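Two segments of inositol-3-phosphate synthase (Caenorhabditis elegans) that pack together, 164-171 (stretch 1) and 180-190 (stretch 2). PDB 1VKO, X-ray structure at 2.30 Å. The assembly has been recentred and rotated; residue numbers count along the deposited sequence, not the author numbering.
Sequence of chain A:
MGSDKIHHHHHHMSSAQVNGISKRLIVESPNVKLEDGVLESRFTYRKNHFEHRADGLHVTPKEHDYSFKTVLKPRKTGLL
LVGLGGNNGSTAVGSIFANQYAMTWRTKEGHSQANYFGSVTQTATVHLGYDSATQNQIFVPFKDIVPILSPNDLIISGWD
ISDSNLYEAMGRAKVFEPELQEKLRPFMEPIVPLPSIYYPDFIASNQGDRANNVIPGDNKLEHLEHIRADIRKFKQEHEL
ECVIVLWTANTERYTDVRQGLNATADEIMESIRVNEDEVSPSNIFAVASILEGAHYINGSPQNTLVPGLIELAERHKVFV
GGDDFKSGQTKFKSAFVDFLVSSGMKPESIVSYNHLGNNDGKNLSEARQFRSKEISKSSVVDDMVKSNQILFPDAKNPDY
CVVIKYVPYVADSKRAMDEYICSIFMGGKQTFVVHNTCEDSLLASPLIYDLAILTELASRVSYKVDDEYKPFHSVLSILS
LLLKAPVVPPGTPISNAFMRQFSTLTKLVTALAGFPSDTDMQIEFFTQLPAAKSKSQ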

# COMPACT_ATOMS: atom_id res chain seq x y z
N SER A 164 -23.41 32.28 0.99
CA SER A 164 -23.01 31.90 -0.36
C SER A 164 -24.09 31.10 -1.05
O SER A 164 -24.66 30.17 -0.46
N ASN A 165 -24.37 31.47 -2.30
CA ASN A 165 -25.36 30.75 -3.12
C ASN A 165 -24.75 29.44 -3.59
O ASN A 165 -23.53 29.32 -3.68
N LEU A 166 -25.60 28.49 -3.96
CA LEU A 166 -25.19 27.13 -4.25
C LEU A 166 -24.26 26.98 -5.44
O LEU A 166 -23.69 25.91 -5.65
N TYR A 167 -24.10 28.06 -6.22
CA TYR A 167 -23.09 28.07 -7.28
C TYR A 167 -21.72 28.38 -6.70
O TYR A 167 -20.77 27.63 -6.94
N GLU A 168 -21.61 29.43 -5.88
CA GLU A 168 -20.35 29.74 -5.19
C GLU A 168 -19.98 28.62 -4.26
O GLU A 168 -18.79 28.34 -3.99
N ALA A 169 -21.03 28.00 -3.73
CA ALA A 169 -20.92 26.83 -2.89
C ALA A 169 -20.26 25.61 -3.60
O ALA A 169 -19.62 24.80 -2.96
N MET A 170 -20.50 25.46 -4.90
CA MET A 170 -19.89 24.40 -5.70
C MET A 170 -18.41 24.64 -5.98
O MET A 170 -17.58 23.69 -5.97
N GLY A 171 -18.08 25.91 -6.23
CA GLY A 171 -16.72 26.34 -6.45
C GLY A 171 -15.92 26.14 -5.18
O GLY A 171 -14.73 25.75 -5.23
N LEU A 180 -19.23 20.97 -15.42
CA LEU A 180 -20.53 20.63 -14.78
C LEU A 180 -21.05 21.70 -13.82
O LEU A 180 -22.27 21.80 -13.60
N GLN A 181 -20.15 22.50 -13.26
CA GLN A 181 -20.55 23.61 -12.40
C GLN A 181 -21.15 24.69 -13.28
O GLN A 181 -22.15 25.34 -12.91
N GLU A 182 -20.58 24.90 -14.47
CA GLU A 182 -21.17 25.89 -15.40
C GLU A 182 -22.55 25.50 -15.89
O GLU A 182 -23.44 26.31 -15.88
N LYS A 183 -22.74 24.27 -16.30
CA LYS A 183 -24.05 23.77 -16.68
C LYS A 183 -25.05 23.91 -15.55
O LYS A 183 -26.23 24.25 -15.80
N LEU A 184 -24.62 23.64 -14.31
CA LEU A 184 -25.50 23.75 -13.14
C LEU A 184 -25.74 25.17 -12.61
O LEU A 184 -26.63 25.39 -11.79
N ARG A 185 -24.98 26.13 -13.13
CA ARG A 185 -25.04 27.51 -12.66
C ARG A 185 -26.48 28.16 -12.61
O ARG A 185 -26.87 28.69 -11.57
N PRO A 186 -27.26 28.13 -13.69
CA PRO A 186 -28.59 28.78 -13.66
C PRO A 186 -29.59 28.08 -12.72
O PRO A 186 -30.69 28.59 -12.49
N PHE A 187 -29.22 26.92 -12.17
CA PHE A 187 -30.11 26.22 -11.26
C PHE A 187 -29.69 26.45 -9.80
O PHE A 187 -30.53 26.62 -8.91
N MET A 188 -28.38 26.48 -9.57
CA MET A 188 -27.82 26.52 -8.23
C MET A 188 -27.63 27.92 -7.78
O MET A 188 -27.80 28.21 -6.60
N GLU A 189 -27.25 28.79 -8.72
CA GLU A 189 -26.93 30.18 -8.37
C GLU A 189 -28.08 30.92 -7.64
O GLU A 189 -27.82 31.61 -6.66
N PRO A 190 -29.33 30.82 -8.12
CA PRO A 190 -30.46 31.45 -7.41
C PRO A 190 -30.64 30.95 -5.98
O PRO A 190 -31.35 31.59 -5.22

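What does the start of stretch 2 offer its partner? Leu180 makes no contact, but Gln181 points toward stretch 1 in an m, t conformation, its CG 4.0 Å from Met170 SD. Its amide lies near Gly171: one water accepts from Gln181 NE2 and donates to Gly171 O, each at 3.0 Å.

How does Glu182 take part when its CA-to-CB bond points away? Its chain bends back, with chi2 p, so that Tyr167 OH donates a hydrogen bond to Glu182 OE2 at 2.7 Å, near the plane of the ring. Tyr167, chi1 t, has the largest covered area here.

What fills the middle? Leu184 (m, t) points inward, and its CD1 lies a tight 3.0 Å from Met170 CE. Arg185 lies over one face of the Tyr167 ring, its CD 3.9 Å from the ring centroid. Its guanidinium is held by a salt bridge to Glu189, with Arg185 NH2 2.9 Å from Glu189 OE2.

How does the contact close? Met188, m at all three chi angles, turns inward and brings its CE 3.4 Å from Met170 CE and 3.7 Å from Leu166 CB. Glu189 CB then packs 3.7 Å from Tyr167 CB, while Asn165 CB approaches Glu189 O at 3.1 Å; Asn165 OD1 caps the following turn, accepting from Tyr167 N and Glu168 N.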

# COMPACT_ATOMS: atom_id res chain seq x y z
CB SER A 164 -21.74 31.06 -0.31
OG SER A 164 -20.69 31.82 0.26
CB ASN A 165 -25.78 31.59 -4.34
CG ASN A 165 -24.62 31.84 -5.29
OD1 ASN A 165 -24.20 30.93 -6.03
ND2 ASN A 165 -24.06 33.04 -5.23
CB LEU A 166 -26.43 26.22 -4.39
CG LEU A 166 -27.19 25.95 -3.09
CD1 LEU A 166 -27.74 24.56 -3.03
CD2 LEU A 166 -26.32 26.17 -1.86
CB TYR A 167 -23.49 29.02 -8.42
CG TYR A 167 -22.40 29.31 -9.44
CD1 TYR A 167 -21.92 28.31 -10.29
CD2 TYR A 167 -21.84 30.58 -9.53
CE1 TYR A 167 -20.90 28.59 -11.21
CE2 TYR A 167 -20.84 30.87 -10.44
CZ TYR A 167 -20.37 29.88 -11.27
OH TYR A 167 -19.37 30.20 -12.17
CB GLU A 168 -20.51 30.98 -4.33
CG GLU A 168 -20.85 32.28 -5.03
CD GLU A 168 -21.09 33.42 -4.02
OE1 GLU A 168 -21.98 33.29 -3.14
OE2 GLU A 168 -20.38 34.45 -4.10
CB ALA A 169 -22.30 26.48 -2.38
CB MET A 170 -20.57 24.32 -7.03
CG MET A 170 -21.93 23.71 -7.04
SD MET A 170 -22.30 23.53 -8.78
CE MET A 170 -23.39 22.18 -8.54
CB LEU A 180 -20.48 19.24 -14.10
CG LEU A 180 -21.72 18.72 -13.34
CD1 LEU A 180 -22.97 18.66 -14.23
CD2 LEU A 180 -21.40 17.33 -12.71
CB GLN A 181 -19.36 24.17 -11.60
CG GLN A 181 -18.76 23.23 -10.52
CD GLN A 181 -17.59 23.84 -9.77
OE1 GLN A 181 -17.56 25.07 -9.57
NE2 GLN A 181 -16.60 23.00 -9.36
CB GLU A 182 -20.24 26.22 -16.56
CG GLU A 182 -19.45 27.51 -16.36
CD GLU A 182 -18.75 27.58 -15.01
OE1 GLU A 182 -17.68 26.93 -14.84
OE2 GLU A 182 -19.27 28.29 -14.13
CB LYS A 183 -23.93 22.29 -17.09
CG LYS A 183 -23.40 22.11 -18.52
CD LYS A 183 -23.13 20.66 -18.86
CE LYS A 183 -22.99 20.52 -20.35
NZ LYS A 183 -23.19 19.13 -20.82
CB LEU A 184 -25.03 22.87 -12.02
CG LEU A 184 -25.19 21.36 -12.16
CD1 LEU A 184 -24.37 20.85 -11.10
CD2 LEU A 184 -26.65 20.95 -11.93
CB ARG A 185 -24.04 28.39 -13.44
CG ARG A 185 -24.29 29.88 -13.33
CD ARG A 185 -23.07 30.75 -13.66
NE ARG A 185 -23.07 31.99 -12.87
CZ ARG A 185 -22.17 32.96 -12.97
NH1 ARG A 185 -21.17 32.85 -13.82
NH2 ARG A 185 -22.27 34.06 -12.22
CB PRO A 186 -29.04 28.70 -15.11
CG PRO A 186 -28.35 27.54 -15.66
CD PRO A 186 -26.98 27.52 -15.01
CB PHE A 187 -30.13 24.72 -11.56
CG PHE A 187 -30.53 24.37 -12.97
CD1 PHE A 187 -29.56 24.24 -13.97
CD2 PHE A 187 -31.86 24.13 -13.30
CE1 PHE A 187 -29.90 23.90 -15.28
CE2 PHE A 187 -32.21 23.79 -14.59
CZ PHE A 187 -31.23 23.67 -15.59
CB MET A 188 -26.46 25.85 -8.22
CG MET A 188 -26.51 24.44 -8.58
SD MET A 188 -27.20 23.44 -7.26
CE MET A 188 -25.72 23.15 -6.25
CB GLU A 189 -26.38 30.98 -9.57
CG GLU A 189 -25.84 32.36 -9.20
CD GLU A 189 -25.15 33.10 -10.34
OE1 GLU A 189 -25.60 32.98 -11.52
OE2 GLU A 189 -24.15 33.79 -10.04
CB PRO A 190 -31.67 31.02 -8.25
CG PRO A 190 -31.12 30.83 -9.59
CD PRO A 190 -29.78 30.19 -9.37
O HOH W 1 -14.36 24.22 -7.79